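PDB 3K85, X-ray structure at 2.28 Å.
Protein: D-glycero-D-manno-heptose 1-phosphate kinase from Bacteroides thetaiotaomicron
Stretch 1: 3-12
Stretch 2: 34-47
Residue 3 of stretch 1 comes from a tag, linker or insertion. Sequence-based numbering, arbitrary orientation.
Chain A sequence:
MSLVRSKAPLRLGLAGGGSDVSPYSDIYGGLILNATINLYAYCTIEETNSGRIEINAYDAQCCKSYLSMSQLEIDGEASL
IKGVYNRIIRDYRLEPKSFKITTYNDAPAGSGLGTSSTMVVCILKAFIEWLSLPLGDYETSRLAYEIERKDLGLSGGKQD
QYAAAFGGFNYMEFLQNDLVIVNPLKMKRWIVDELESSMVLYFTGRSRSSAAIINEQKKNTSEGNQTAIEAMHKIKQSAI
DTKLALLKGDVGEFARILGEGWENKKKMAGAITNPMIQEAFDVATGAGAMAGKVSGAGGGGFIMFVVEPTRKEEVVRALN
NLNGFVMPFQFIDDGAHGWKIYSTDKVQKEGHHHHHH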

# COMPACT_ATOMS: atom_id res chain seq x y z
N LEU A 3 1.16 12.49 -31.55
CA LEU A 3 1.53 13.31 -30.35
C LEU A 3 1.42 12.51 -29.04
O LEU A 3 0.83 11.43 -29.02
N VAL A 4 1.98 13.04 -27.96
CA VAL A 4 1.92 12.39 -26.65
C VAL A 4 1.40 13.40 -25.62
O VAL A 4 1.59 14.60 -25.77
N ARG A 5 0.74 12.92 -24.59
CA ARG A 5 0.22 13.79 -23.54
C ARG A 5 0.57 13.16 -22.20
O ARG A 5 0.84 11.96 -22.13
N SER A 6 0.57 13.95 -21.14
CA SER A 6 0.88 13.43 -19.83
C SER A 6 0.27 14.37 -18.82
O SER A 6 -0.09 15.48 -19.17
N LYS A 7 0.14 13.90 -17.58
CA LYS A 7 -0.38 14.72 -16.50
C LYS A 7 0.11 14.12 -15.20
O LYS A 7 0.33 12.91 -15.11
N ALA A 8 0.30 14.98 -14.20
CA ALA A 8 0.78 14.54 -12.89
C ALA A 8 -0.03 15.27 -11.84
O ALA A 8 -0.38 16.43 -12.01
N PRO A 9 -0.33 14.60 -10.72
CA PRO A 9 -1.10 15.24 -9.67
C PRO A 9 -0.27 16.00 -8.65
O PRO A 9 0.93 15.76 -8.48
N LEU A 10 -0.92 16.94 -7.97
CA LEU A 10 -0.28 17.74 -6.93
C LEU A 10 -0.55 16.91 -5.69
O LEU A 10 -1.18 15.87 -5.77
N ARG A 11 -0.08 17.37 -4.54
CA ARG A 11 -0.28 16.58 -3.34
C ARG A 11 -0.51 17.40 -2.09
O ARG A 11 -0.25 18.59 -2.06
N LEU A 12 -0.99 16.73 -1.06
CA LEU A 12 -1.24 17.33 0.24
C LEU A 12 -0.21 16.73 1.16
O LEU A 12 -0.01 15.51 1.16
N ASN A 34 2.12 11.52 2.61
CA ASN A 34 1.44 12.47 1.74
C ASN A 34 0.51 11.73 0.77
O ASN A 34 0.55 10.50 0.64
N ALA A 35 -0.31 12.50 0.07
CA ALA A 35 -1.27 11.90 -0.85
C ALA A 35 -1.58 12.84 -1.99
O ALA A 35 -1.82 14.03 -1.77
N THR A 36 -1.59 12.32 -3.21
CA THR A 36 -1.88 13.13 -4.37
C THR A 36 -3.38 13.45 -4.45
O THR A 36 -4.21 12.70 -3.95
N ILE A 37 -3.70 14.58 -5.08
CA ILE A 37 -5.08 15.04 -5.22
C ILE A 37 -5.42 15.36 -6.68
O ILE A 37 -4.52 15.52 -7.51
N ASN A 38 -6.71 15.46 -6.99
CA ASN A 38 -7.15 15.72 -8.36
C ASN A 38 -6.86 17.07 -9.01
O ASN A 38 -7.63 17.55 -9.84
N LEU A 39 -5.74 17.69 -8.63
CA LEU A 39 -5.31 18.96 -9.23
C LEU A 39 -4.03 18.57 -9.96
O LEU A 39 -3.08 18.09 -9.33
N TYR A 40 -3.98 18.80 -11.27
CA TYR A 40 -2.85 18.37 -12.07
C TYR A 40 -1.99 19.38 -12.83
O TYR A 40 -2.24 20.58 -12.83
N ALA A 41 -0.98 18.82 -13.50
CA ALA A 41 -0.06 19.53 -14.36
C ALA A 41 -0.25 18.76 -15.66
O ALA A 41 -0.27 17.53 -15.65
N TYR A 42 -0.42 19.45 -16.78
CA TYR A 42 -0.63 18.73 -18.03
C TYR A 42 0.43 19.15 -18.99
O TYR A 42 1.00 20.23 -18.87
N CYS A 43 0.70 18.30 -19.96
CA CYS A 43 1.70 18.61 -20.95
C CYS A 43 1.43 17.77 -22.18
O CYS A 43 1.07 16.60 -22.07
N THR A 44 1.54 18.37 -23.35
CA THR A 44 1.37 17.60 -24.56
C THR A 44 2.55 17.95 -25.44
O THR A 44 2.97 19.11 -25.51
N ILE A 45 3.12 16.93 -26.06
CA ILE A 45 4.27 17.11 -26.93
C ILE A 45 3.98 16.46 -28.28
O ILE A 45 3.58 15.30 -28.35
N GLU A 46 4.15 17.23 -29.34
CA GLU A 46 3.92 16.72 -30.67
C GLU A 46 5.15 16.99 -31.52
O GLU A 46 5.61 18.14 -31.62
N GLU A 47 5.71 15.94 -32.09
CA GLU A 47 6.90 16.09 -32.91
C GLU A 47 6.59 16.80 -34.22
O GLU A 47 5.48 16.71 -34.75

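One strand of stretch 1 pairs antiparallel with two strand segments of stretch 2, through backbone hydrogen bonds, and side chains pack on both faces. Residues 4-12 pair first with 39-47 and then, past the corner at Asn38, with 34-37. Val4 and Ile45 exchange two backbone hydrogen bonds, Val4 N to Ile45 O and Ile45 N to Val4 O, both 2.8 Å. At the corner the ladder shifts: Leu10 N bonds to Leu39 O at 2.8 Å, while Ile37 N bonds to Leu10 O at 2.9 Å. Asn38 points away from stretch 1 and does not touch it.

Val4, Ser6, Ala8, Leu10 and Leu12 share one face with Ala35, Ile37, Ala41, Cys43 and Ile45. All are buried. Val4 (m) sets CG2 3.7 Å from CB of Ile45 (m, t). Ser6 (p) lies beside Cys43 (t), and Ser6 OG is 3.8 Å from Cys43 CB; the Ser6 hydroxyl is hydrogen-bonded elsewhere in the structure. Ala8 and Ala41 pair with little bulk. Leu10 (m, t) brings CD1 to 3.6 Å from Leu39 CB. Leu12, with chi1 off-rotamer at -113°, places CD1 3.9 Å from CD1 of Ile37 (p, t).

The other face carries Arg5, Lys7, Pro9 and Arg11, with Thr36, Tyr40, Tyr42 and Thr44. Lys7 (p, t, m, t) folds over the ring of Tyr40 (m). Its CE sits 3.4 Å from the Tyr40 ring centroid, a CH-pi contact, and its NZ lies 3.9 Å from that centroid, a cation-pi contact over the same face. Pro9 CB is 3.7 Å from Tyr40 CE1, and Pro9 CG is 3.5 Å from Thr36 CG2. Arg5 (m, t, t) rests CG 3.8 Å from Thr44 CB. The end of Arg11 (p, p, t) leads away to polar partners elsewhere in the structure. No side-chain hydrogen bond crosses between the stretches.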

# COMPACT_ATOMS: atom_id res chain seq x y z
CB LEU A 3 0.65 14.57 -30.29
CG LEU A 3 -0.88 14.43 -30.12
CD1 LEU A 3 -1.18 14.05 -28.68
CD2 LEU A 3 -1.60 15.73 -30.46
CB VAL A 4 3.31 11.89 -26.16
CG1 VAL A 4 3.87 10.85 -27.11
CG2 VAL A 4 4.26 13.05 -26.03
CB ARG A 5 -1.31 13.94 -23.66
CG ARG A 5 -1.82 14.60 -24.95
CD ARG A 5 -3.34 14.62 -24.95
NE ARG A 5 -3.93 15.58 -25.88
CZ ARG A 5 -4.16 15.36 -27.17
NH1 ARG A 5 -3.86 14.20 -27.71
NH2 ARG A 5 -4.71 16.30 -27.92
CB SER A 6 2.40 13.36 -19.60
OG SER A 6 2.95 14.66 -19.36
CB LYS A 7 -1.92 14.80 -16.51
CG LYS A 7 -2.63 13.49 -16.32
CD LYS A 7 -4.14 13.62 -16.53
CE LYS A 7 -4.88 14.00 -15.27
NZ LYS A 7 -6.36 13.83 -15.46
CB ALA A 8 2.27 14.85 -12.73
CB PRO A 9 -1.85 14.07 -9.04
CG PRO A 9 -0.81 12.99 -9.08
CD PRO A 9 -0.19 13.15 -10.47
CB LEU A 10 -0.92 19.12 -6.82
CG LEU A 10 -0.80 20.04 -8.05
CD1 LEU A 10 -1.72 21.23 -7.87
CD2 LEU A 10 0.64 20.50 -8.24
CB ARG A 11 0.94 15.68 -3.14
CG ARG A 11 2.25 16.44 -2.99
CD ARG A 11 2.35 17.08 -1.61
NE ARG A 11 3.54 17.90 -1.45
CZ ARG A 11 3.52 19.14 -0.97
NH1 ARG A 11 2.36 19.69 -0.62
NH2 ARG A 11 4.64 19.83 -0.82
CB LEU A 12 -2.63 16.96 0.74
CG LEU A 12 -3.67 18.06 0.87
CD1 LEU A 12 -3.56 19.05 -0.28
CD2 LEU A 12 -5.05 17.40 0.88
CB ASN A 34 2.45 13.33 0.96
CG ASN A 34 3.42 12.51 0.14
OD1 ASN A 34 3.10 11.40 -0.29
ND2 ASN A 34 4.61 13.06 -0.10
CB ALA A 35 -2.55 11.58 -0.08
CB THR A 36 -1.42 12.43 -5.63
OG1 THR A 36 -1.86 11.07 -5.61
CG2 THR A 36 0.10 12.49 -5.74
CB ILE A 37 -5.32 16.30 -4.36
CG1 ILE A 37 -4.40 17.43 -4.82
CG2 ILE A 37 -5.07 15.98 -2.89
CD1 ILE A 37 -4.63 18.74 -4.06
CB ASN A 38 -8.65 15.42 -8.49
CG ASN A 38 -9.49 16.23 -7.54
OD1 ASN A 38 -8.97 16.97 -6.69
ND2 ASN A 38 -10.81 16.09 -7.64
CB LEU A 39 -5.06 20.02 -8.16
CG LEU A 39 -6.30 20.84 -7.77
CD1 LEU A 39 -7.52 19.94 -7.66
CD2 LEU A 39 -6.04 21.55 -6.46
CB TYR A 40 -3.35 17.35 -13.09
CG TYR A 40 -4.19 16.23 -12.52
CD1 TYR A 40 -3.60 14.99 -12.20
CD2 TYR A 40 -5.58 16.36 -12.37
CE1 TYR A 40 -4.38 13.91 -11.76
CE2 TYR A 40 -6.36 15.29 -11.92
CZ TYR A 40 -5.75 14.06 -11.63
OH TYR A 40 -6.51 12.98 -11.22
CB ALA A 41 1.39 19.37 -13.87
CB TYR A 42 -2.00 19.05 -18.64
CG TYR A 42 -3.16 18.97 -17.66
CD1 TYR A 42 -4.11 17.94 -17.73
CD2 TYR A 42 -3.32 19.94 -16.68
CE1 TYR A 42 -5.20 17.90 -16.84
CE2 TYR A 42 -4.39 19.91 -15.79
CZ TYR A 42 -5.33 18.89 -15.87
OH TYR A 42 -6.36 18.88 -14.95
CB CYS A 43 3.10 18.30 -20.40
SG CYS A 43 4.42 18.30 -21.67
CB THR A 44 0.04 17.87 -25.29
OG1 THR A 44 0.29 17.99 -26.70
CG2 THR A 44 -0.64 19.11 -24.75
CB ILE A 45 5.55 16.49 -26.30
CG1 ILE A 45 5.91 17.24 -25.02
CG2 ILE A 45 6.71 16.56 -27.29
CD1 ILE A 45 7.16 16.70 -24.33
CB GLU A 46 2.67 17.38 -31.29
CG GLU A 46 2.54 18.87 -31.04
CD GLU A 46 1.19 19.42 -31.48
OE1 GLU A 46 0.84 19.28 -32.68
OE2 GLU A 46 0.48 20.00 -30.62
CB GLU A 47 7.53 14.73 -33.23
CG GLU A 47 8.83 14.87 -34.00
CD GLU A 47 9.25 13.61 -34.72
OE1 GLU A 47 9.69 12.65 -34.04
OE2 GLU A 47 9.15 13.58 -35.97